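Local structure of peptide ABC transporter, peptide-binding protein (Thermus thermophilus, 2D5W) at residues A[80-85]-A[128-133]; A[51-54]-A[60-63]; A[91-94]-A[98-101]. The protein binds oligopeptides and probably hands them to an ABC transporter for passage across the membrane. All blocks are in the same frame, centred on the assembly; numbering follows the deposited sequence.

Contact 1 (A[80-85]-A[128-133])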
loop_
_atom_site.group_PDB
_atom_site.type_symbol
_atom_site.label_atom_id
_atom_site.label_comp_id
_atom_site.label_asym_id
_atom_site.label_seq_id
_atom_site.Cartn_x
_atom_site.Cartn_y
_atom_site.Cartn_z
ATOM N N ARG A 80 0.715 -20.162 19.513
ATOM C CA ARG A 80 0.954 -18.892 20.172
ATOM C C ARG A 80 2.414 -18.615 19.842
ATOM O O ARG A 80 3.270 -19.483 20.024
ATOM C CB ARG A 80 0.796 -19.025 21.686
ATOM C CG ARG A 80 1.181 -17.782 22.483
ATOM C CD ARG A 80 1.361 -18.140 23.955
ATOM N NE ARG A 80 1.733 -17.001 24.791
ATOM C CZ ARG A 80 0.877 -16.092 25.249
ATOM N NH1 ARG A 80 -0.412 -16.182 24.956
ATOM N NH2 ARG A 80 1.313 -15.096 26.009
ATOM N N LEU A 81 2.692 -17.428 19.320
ATOM C CA LEU A 81 4.061 -17.058 18.999
ATOM C C LEU A 81 4.479 -15.887 19.869
ATOM O O LEU A 81 3.749 -14.899 19.979
ATOM C CB LEU A 81 4.196 -16.645 17.530
ATOM C CG LEU A 81 5.537 -15.976 17.191
ATOM C CD1 LEU A 81 6.668 -16.992 17.300
ATOM C CD2 LEU A 81 5.482 -15.384 15.793
ATOM N N GLU A 82 5.641 -16.012 20.501
ATOM C CA GLU A 82 6.191 -14.934 21.316
ATOM C C GLU A 82 7.501 -14.536 20.658
ATOM O O GLU A 82 8.305 -15.388 20.276
ATOM C CB GLU A 82 6.423 -15.383 22.763
ATOM C CG GLU A 82 5.129 -15.624 23.529
ATOM C CD GLU A 82 5.324 -15.676 25.034
ATOM O OE1 GLU A 82 4.315 -15.849 25.751
ATOM O OE2 GLU A 82 6.476 -15.542 25.500
ATOM N N MET A 83 7.701 -13.230 20.519
ATOM C CA MET A 83 8.887 -12.691 19.875
ATOM C C MET A 83 9.561 -11.638 20.753
ATOM O O MET A 83 9.012 -10.554 20.955
ATOM C CB MET A 83 8.474 -12.074 18.543
ATOM C CG MET A 83 9.575 -11.365 17.796
ATOM S SD MET A 83 8.888 -10.483 16.394
ATOM C CE MET A 83 8.577 -11.838 15.367
ATOM N N ASP A 84 10.748 -11.958 21.261
ATOM C CA ASP A 84 11.497 -11.049 22.130
ATOM C C ASP A 84 12.358 -10.075 21.341
ATOM O O ASP A 84 13.236 -10.482 20.578
ATOM C CB ASP A 84 12.422 -11.829 23.068
ATOM C CG ASP A 84 11.675 -12.725 24.033
ATOM O OD1 ASP A 84 12.336 -13.607 24.624
ATOM O OD2 ASP A 84 10.454 -12.553 24.215
ATOM N N ILE A 85 12.119 -8.788 21.555
ATOM C CA ILE A 85 12.873 -7.741 20.882
ATOM C C ILE A 85 13.584 -6.873 21.911
ATOM O O ILE A 85 13.004 -6.516 22.936
ATOM C CB ILE A 85 11.938 -6.846 20.040
ATOM C CG1 ILE A 85 11.268 -7.693 18.957
ATOM C CG2 ILE A 85 12.721 -5.680 19.435
ATOM C CD1 ILE A 85 10.284 -6.939 18.093
ATOM N N ASN A 128 -0.549 -8.789 20.981
ATOM C CA ASN A 128 -0.405 -8.057 22.229
ATOM C C ASN A 128 1.073 -7.883 22.529
ATOM O O ASN A 128 1.927 -8.436 21.836
ATOM C CB ASN A 128 -1.090 -8.815 23.369
ATOM C CG ASN A 128 -2.598 -8.671 23.337
ATOM O OD1 ASN A 128 -3.134 -7.599 23.621
ATOM N ND2 ASN A 128 -3.290 -9.747 22.981
ATOM N N VAL A 129 1.378 -7.106 23.559
ATOM C CA VAL A 129 2.763 -6.870 23.930
ATOM C C VAL A 129 2.961 -6.999 25.434
ATOM O O VAL A 129 2.058 -6.708 26.221
ATOM C CB VAL A 129 3.234 -5.458 23.470
ATOM C CG1 VAL A 129 2.489 -4.373 24.236
ATOM C CG2 VAL A 129 4.735 -5.316 23.668
ATOM N N ARG A 130 4.142 -7.469 25.818
ATOM C CA ARG A 130 4.510 -7.621 27.219
ATOM C C ARG A 130 5.816 -6.851 27.376
ATOM O O ARG A 130 6.758 -7.065 26.614
ATOM C CB ARG A 130 4.714 -9.101 27.556
ATOM C CG ARG A 130 5.088 -9.375 29.001
ATOM C CD ARG A 130 5.103 -10.869 29.264
ATOM N NE ARG A 130 5.999 -11.568 28.350
ATOM C CZ ARG A 130 6.049 -12.890 28.213
ATOM N NH1 ARG A 130 6.898 -13.435 27.354
ATOM N NH2 ARG A 130 5.247 -13.665 28.931
ATOM N N ILE A 131 5.867 -5.950 28.351
ATOM C CA ILE A 131 7.056 -5.133 28.578
ATOM C C ILE A 131 7.892 -5.664 29.742
ATOM O O ILE A 131 7.391 -5.790 30.860
ATOM C CB ILE A 131 6.660 -3.670 28.891
ATOM C CG1 ILE A 131 5.688 -3.145 27.830
ATOM C CG2 ILE A 131 7.901 -2.798 28.964
ATOM C CD1 ILE A 131 6.243 -3.126 26.423
ATOM N N LYS A 132 9.162 -5.966 29.485
ATOM C CA LYS A 132 10.056 -6.475 30.528
ATOM C C LYS A 132 10.777 -5.334 31.246
ATOM O O LYS A 132 10.831 -5.295 32.476
ATOM C CB LYS A 132 11.092 -7.431 29.926
ATOM C CG LYS A 132 12.115 -7.948 30.930
ATOM C CD LYS A 132 13.163 -8.824 30.260
ATOM C CE LYS A 132 14.226 -9.278 31.249
ATOM N NZ LYS A 132 13.647 -10.083 32.360
ATOM N N ASP A 133 11.351 -4.421 30.470
ATOM C CA ASP A 133 12.050 -3.261 31.010
ATOM C C ASP A 133 12.042 -2.159 29.955
ATOM O O ASP A 133 11.345 -2.278 28.946
ATOM C CB ASP A 133 13.484 -3.621 31.440
ATOM C CG ASP A 133 14.282 -4.294 30.345
ATOM O OD1 ASP A 133 14.430 -3.699 29.258
ATOM O OD2 ASP A 133 14.774 -5.420 30.575
#

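Contact 2 (A[51-54]-A[60-63])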
loop_
_atom_site.group_PDB
_atom_site.type_symbol
_atom_site.label_atom_id
_atom_site.label_comp_id
_atom_site.label_asym_id
_atom_site.label_seq_id
_atom_site.Cartn_x
_atom_site.Cartn_y
_atom_site.Cartn_z
ATOM N N SER A 51 15.617 -10.173 0.698
ATOM C CA SER A 51 14.439 -10.741 1.346
ATOM C C SER A 51 14.766 -11.401 2.680
ATOM O O SER A 51 14.296 -12.503 2.982
ATOM C CB SER A 51 13.763 -11.750 0.415
ATOM O OG SER A 51 13.337 -11.113 -0.774
ATOM N N GLN A 52 15.569 -10.712 3.481
ATOM C CA GLN A 52 15.962 -11.217 4.791
ATOM C C GLN A 52 15.712 -10.185 5.875
ATOM O O GLN A 52 15.911 -8.981 5.668
ATOM C CB GLN A 52 17.452 -11.544 4.824
ATOM C CG GLN A 52 17.964 -12.384 3.682
ATOM C CD GLN A 52 19.475 -12.464 3.687
ATOM O OE1 GLN A 52 20.159 -11.441 3.750
ATOM N NE2 GLN A 52 20.006 -13.678 3.620
ATOM N N ASN A 53 15.278 -10.658 7.037
ATOM C CA ASN A 53 15.083 -9.769 8.168
ATOM C C ASN A 53 16.483 -9.366 8.609
ATOM O O ASN A 53 17.419 -10.165 8.524
ATOM C CB ASN A 53 14.426 -10.484 9.352
ATOM C CG ASN A 53 12.957 -10.762 9.139
ATOM O OD1 ASN A 53 12.266 -10.021 8.444
ATOM N ND2 ASN A 53 12.463 -11.823 9.765
ATOM N N PHE A 54 16.638 -8.131 9.064
ATOM C CA PHE A 54 17.927 -7.696 9.570
ATOM C C PHE A 54 17.669 -6.675 10.667
ATOM O O PHE A 54 16.661 -5.974 10.659
ATOM C CB PHE A 54 18.831 -7.147 8.448
ATOM C CG PHE A 54 18.423 -5.806 7.908
ATOM C CD1 PHE A 54 17.359 -5.678 7.020
ATOM C CD2 PHE A 54 19.135 -4.666 8.265
ATOM C CE1 PHE A 54 17.016 -4.432 6.494
ATOM C CE2 PHE A 54 18.801 -3.421 7.749
ATOM C CZ PHE A 54 17.739 -3.301 6.861
ATOM N N GLU A 60 19.043 -7.535 17.491
ATOM C CA GLU A 60 19.188 -8.716 16.657
ATOM C C GLU A 60 17.845 -9.311 16.275
ATOM O O GLU A 60 16.839 -9.113 16.958
ATOM C CB GLU A 60 20.036 -9.774 17.375
ATOM C CG GLU A 60 19.447 -10.282 18.676
ATOM C CD GLU A 60 20.295 -11.370 19.316
ATOM O OE1 GLU A 60 19.924 -11.850 20.405
ATOM O OE2 GLU A 60 21.333 -11.746 18.730
ATOM N N VAL A 61 17.837 -10.039 15.167
ATOM C CA VAL A 61 16.625 -10.679 14.683
ATOM C C VAL A 61 16.292 -11.874 15.571
ATOM O O VAL A 61 17.142 -12.730 15.818
ATOM C CB VAL A 61 16.805 -11.167 13.232
ATOM C CG1 VAL A 61 15.560 -11.897 12.767
ATOM C CG2 VAL A 61 17.096 -9.984 12.319
ATOM N N PRO A 62 15.056 -11.938 16.081
ATOM C CA PRO A 62 14.663 -13.060 16.937
ATOM C C PRO A 62 14.513 -14.350 16.139
ATOM O O PRO A 62 13.962 -14.347 15.039
ATOM C CB PRO A 62 13.338 -12.593 17.529
ATOM C CG PRO A 62 12.771 -11.723 16.443
ATOM C CD PRO A 62 13.982 -10.933 15.995
ATOM N N THR A 63 15.019 -15.450 16.686
ATOM C CA THR A 63 14.923 -16.745 16.021
ATOM C C THR A 63 14.751 -17.829 17.072
ATOM O O THR A 63 14.880 -17.571 18.269
ATOM C CB THR A 63 16.193 -17.082 15.222
ATOM O OG1 THR A 63 17.277 -17.313 16.131
ATOM C CG2 THR A 63 16.555 -15.944 14.277
#

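Contact 3 (A[91-94]-A[98-101])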
loop_
_atom_site.group_PDB
_atom_site.type_symbol
_atom_site.label_atom_id
_atom_site.label_comp_id
_atom_site.label_asym_id
_atom_site.label_seq_id
_atom_site.Cartn_x
_atom_site.Cartn_y
_atom_site.Cartn_z
ATOM N N ALA A 91 19.222 3.835 20.408
ATOM C CA ALA A 91 18.088 4.188 19.554
ATOM C C ALA A 91 17.515 5.475 20.138
ATOM O O ALA A 91 17.102 5.502 21.297
ATOM C CB ALA A 91 17.044 3.085 19.580
ATOM N N LYS A 92 17.488 6.536 19.339
ATOM C CA LYS A 92 16.998 7.823 19.821
ATOM C C LYS A 92 16.154 8.615 18.837
ATOM O O LYS A 92 16.340 8.533 17.621
ATOM C CB LYS A 92 18.177 8.712 20.240
ATOM C CG LYS A 92 19.027 8.159 21.369
ATOM C CD LYS A 92 20.098 9.157 21.795
ATOM C CE LYS A 92 21.037 8.540 22.818
ATOM N NZ LYS A 92 20.296 7.950 23.965
ATOM N N TRP A 93 15.229 9.395 19.384
ATOM C CA TRP A 93 14.389 10.266 18.578
ATOM C C TRP A 93 15.258 11.454 18.161
ATOM O O TRP A 93 16.300 11.726 18.779
ATOM C CB TRP A 93 13.187 10.756 19.388
ATOM C CG TRP A 93 12.226 9.668 19.784
ATOM C CD1 TRP A 93 12.078 9.111 21.025
ATOM C CD2 TRP A 93 11.280 9.009 18.934
ATOM N NE1 TRP A 93 11.097 8.147 20.998
ATOM C CE2 TRP A 93 10.591 8.062 19.726
ATOM C CE3 TRP A 93 10.947 9.125 17.576
ATOM C CZ2 TRP A 93 9.589 7.235 19.206
ATOM C CZ3 TRP A 93 9.949 8.300 17.058
ATOM C CH2 TRP A 93 9.283 7.369 17.874
ATOM N N SER A 94 14.826 12.170 17.127
ATOM C CA SER A 94 15.582 13.308 16.615
ATOM C C SER A 94 15.737 14.466 17.600
ATOM O O SER A 94 16.572 15.345 17.384
ATOM C CB SER A 94 14.957 13.811 15.310
ATOM O OG SER A 94 13.599 14.154 15.492
ATOM N N PRO A 98 15.342 9.154 24.318
ATOM C CA PRO A 98 15.525 7.738 24.000
ATOM C C PRO A 98 14.271 7.061 23.461
ATOM O O PRO A 98 13.153 7.447 23.794
ATOM C CB PRO A 98 15.949 7.143 25.340
ATOM C CG PRO A 98 15.149 7.958 26.310
ATOM C CD PRO A 98 15.339 9.367 25.778
ATOM N N ILE A 99 14.471 6.063 22.607
ATOM C CA ILE A 99 13.356 5.282 22.096
ATOM C C ILE A 99 13.284 4.130 23.099
ATOM O O ILE A 99 14.264 3.408 23.297
ATOM C CB ILE A 99 13.625 4.761 20.671
ATOM C CG1 ILE A 99 13.592 5.938 19.687
ATOM C CG2 ILE A 99 12.589 3.706 20.300
ATOM C CD1 ILE A 99 13.987 5.591 18.264
ATOM N N THR A 100 12.135 3.974 23.746
ATOM C CA THR A 100 11.979 2.951 24.778
ATOM C C THR A 100 10.703 2.147 24.609
ATOM O O THR A 100 9.901 2.404 23.709
ATOM C CB THR A 100 11.913 3.591 26.178
ATOM O OG1 THR A 100 10.638 4.228 26.337
ATOM C CG2 THR A 100 13.016 4.629 26.356
ATOM N N THR A 101 10.504 1.185 25.504
ATOM C CA THR A 101 9.314 0.362 25.448
ATOM C C THR A 101 8.061 1.166 25.793
ATOM O O THR A 101 6.950 0.683 25.607
ATOM C CB THR A 101 9.442 -0.875 26.364
ATOM O OG1 THR A 101 9.852 -0.469 27.674
ATOM C CG2 THR A 101 10.471 -1.849 25.798
#

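Contact 1 (A[80-85]-A[128-133])
E82 and R130 meet in a surface salt-bridge network on a four-stranded antiparallel sheet, a worked example of one carboxylate shared among several arginines. Strands 78-86 and 127-131 are not paired with each other; strand 136-141 runs between them, and the CA atoms of E82 and V129 are still 9.1 Å apart. Contact between the two segments is made by side chains reaching across that strand. R130 leaves its strand with CG anti to the backbone N and then bends at chi3 (56°), which swings the guanidinium over to the glutamate; its NH1 reaches E82 OE2 at 2.8 Å. The hydrogen bond is weak, bent to 126°, and with the carboxylate and guanidinium planes 84° apart the pair makes no two-pronged grip. The other oxygen takes two straighter bonds. R80, two residues back on the same strand, comes side-on and gives both NE and NH2 to E82 OE1, which lies in the plane of the guanidinium. Farther out, OE2 also pairs with R70 on strand 69-75, R80 NH1 with E142, and the D84 carboxylate with R70 and T138. An alanine in place of E82 would probably leave R130 without its salt-bridge partner and set its guanidinium free to turn, while R80 and R70 would fall back on E142 and D84. The carboxylate of D84 may add a longer-range attraction, its OD2 being 4.8 Å from R130 NH1. The two bonds into E82 OE1 are nearly equal, 3.0 Å from R80 NE and 3.1 Å from R80 NH2, both arriving on the anti side of that oxygen.

Contact 2 (A[51-54]-A[60-63])
V61 lays its two methyls against N53 and F54, and the contact illustrates how a single branched side chain can join a loop to a short strand without any hydrogen bond between them. CG2 touches backbone: it lies 3.7 Å from F54 CA and 3.8 Å from N53 C. The other methyl, CG1, meets the aliphatic part of the asparagine, 3.9 Å from N53 CB. With CG1 anti to the backbone N (chi1 177°), both methyls face N53 CB, and CG2 reaches further, onto the backbone of N53 and F54.

The amide of N53 is engaged elsewhere: OD1 accepts from the backbone N of G151 and ND2 donates to the carbonyl of T149, which fixes the rotation of the amide; the backbone itself directs CB toward V61. F54 offers V61 mainly its backbone, since its side chain starts off away from the valine; the ring goes instead to N48 and W580, with Q52 O near its edge, 3.8 Å from F54 CD1. On the loop side, N66 steadies the chain around V61, its amide bonding to V61 O and T63 N, while E60 is paired with R68.

The result is a surface contact where strand 53-55, paired with strand 45-47 through F54 and G46, is met by the loop that leads to strand 69-75, whose first residue, L69, bonds to the backbone of T63.

Contact 3 (A[91-94]-A[98-101])
A91, K92 and W93 meet P98 and I99 where the chain doubles back in the loop between strand 78-86 and helix 101-112, a buried turn-like contact that combines one isolated beta bridge with a CH-pi contact of an isoleucine on an indole face. The bridge pairs K92 with P98, their CA atoms 4.4 Å apart. Its hydrogen bond runs from I99 N to A91 O, 3.0 Å and almost straight at 167°, although the donor stands above the carbonyl plane. Beside it A91 CB packs on I99 CB at 4.0 Å.

I99 then crosses the indole of W93 at about a right angle. Its CG1, set anti to the carbonyl carbon (chi1 -70°), sits over one face, 3.6 Å from the centroid of the five-membered ring of W93 and only 10° off its normal. CD1 reaches on to the backbone of K92. At the edge of the indole, near its plane, P98 O lies 3.4 Å from W93 CD1. Aromatic neighbours Y156 and H160 also meet this indole, with their rings inclined to it.

The polar atoms here have partners too: W93 NE1 donates to D103 OD1, which also accepts from T100 N, and T100, the N-cap of helix 101-112, caps E102 N. Apolar contact on the indole face and the NH bond to D103 together fix the indole's position and rotation, so the chemistry couples this loop to the first turn of helix 101-112.

Overall arrangement
The three contacts lie on the same side of the chain's centre, and contacts 2 and 3 each touch contact 1. Contact 2 closes before contact 1 opens, yet their centres are about 16 Å apart and they touch where M83 CG packs on P62 CG at 3.5 Å; R68 also joins them, bonding to E60 and to the carbonyl of D84. Contact 3 is nested inside the loop that contact 1 closes, its centre about 18 Å away. There a probable hydrogen bond of 2.7 Å links D133 O with T101 OG1, tying the start of helix 101-112 to the end of segment 128-133. Contacts 2 and 3 do not touch, their nearest atoms being about 11 Å apart.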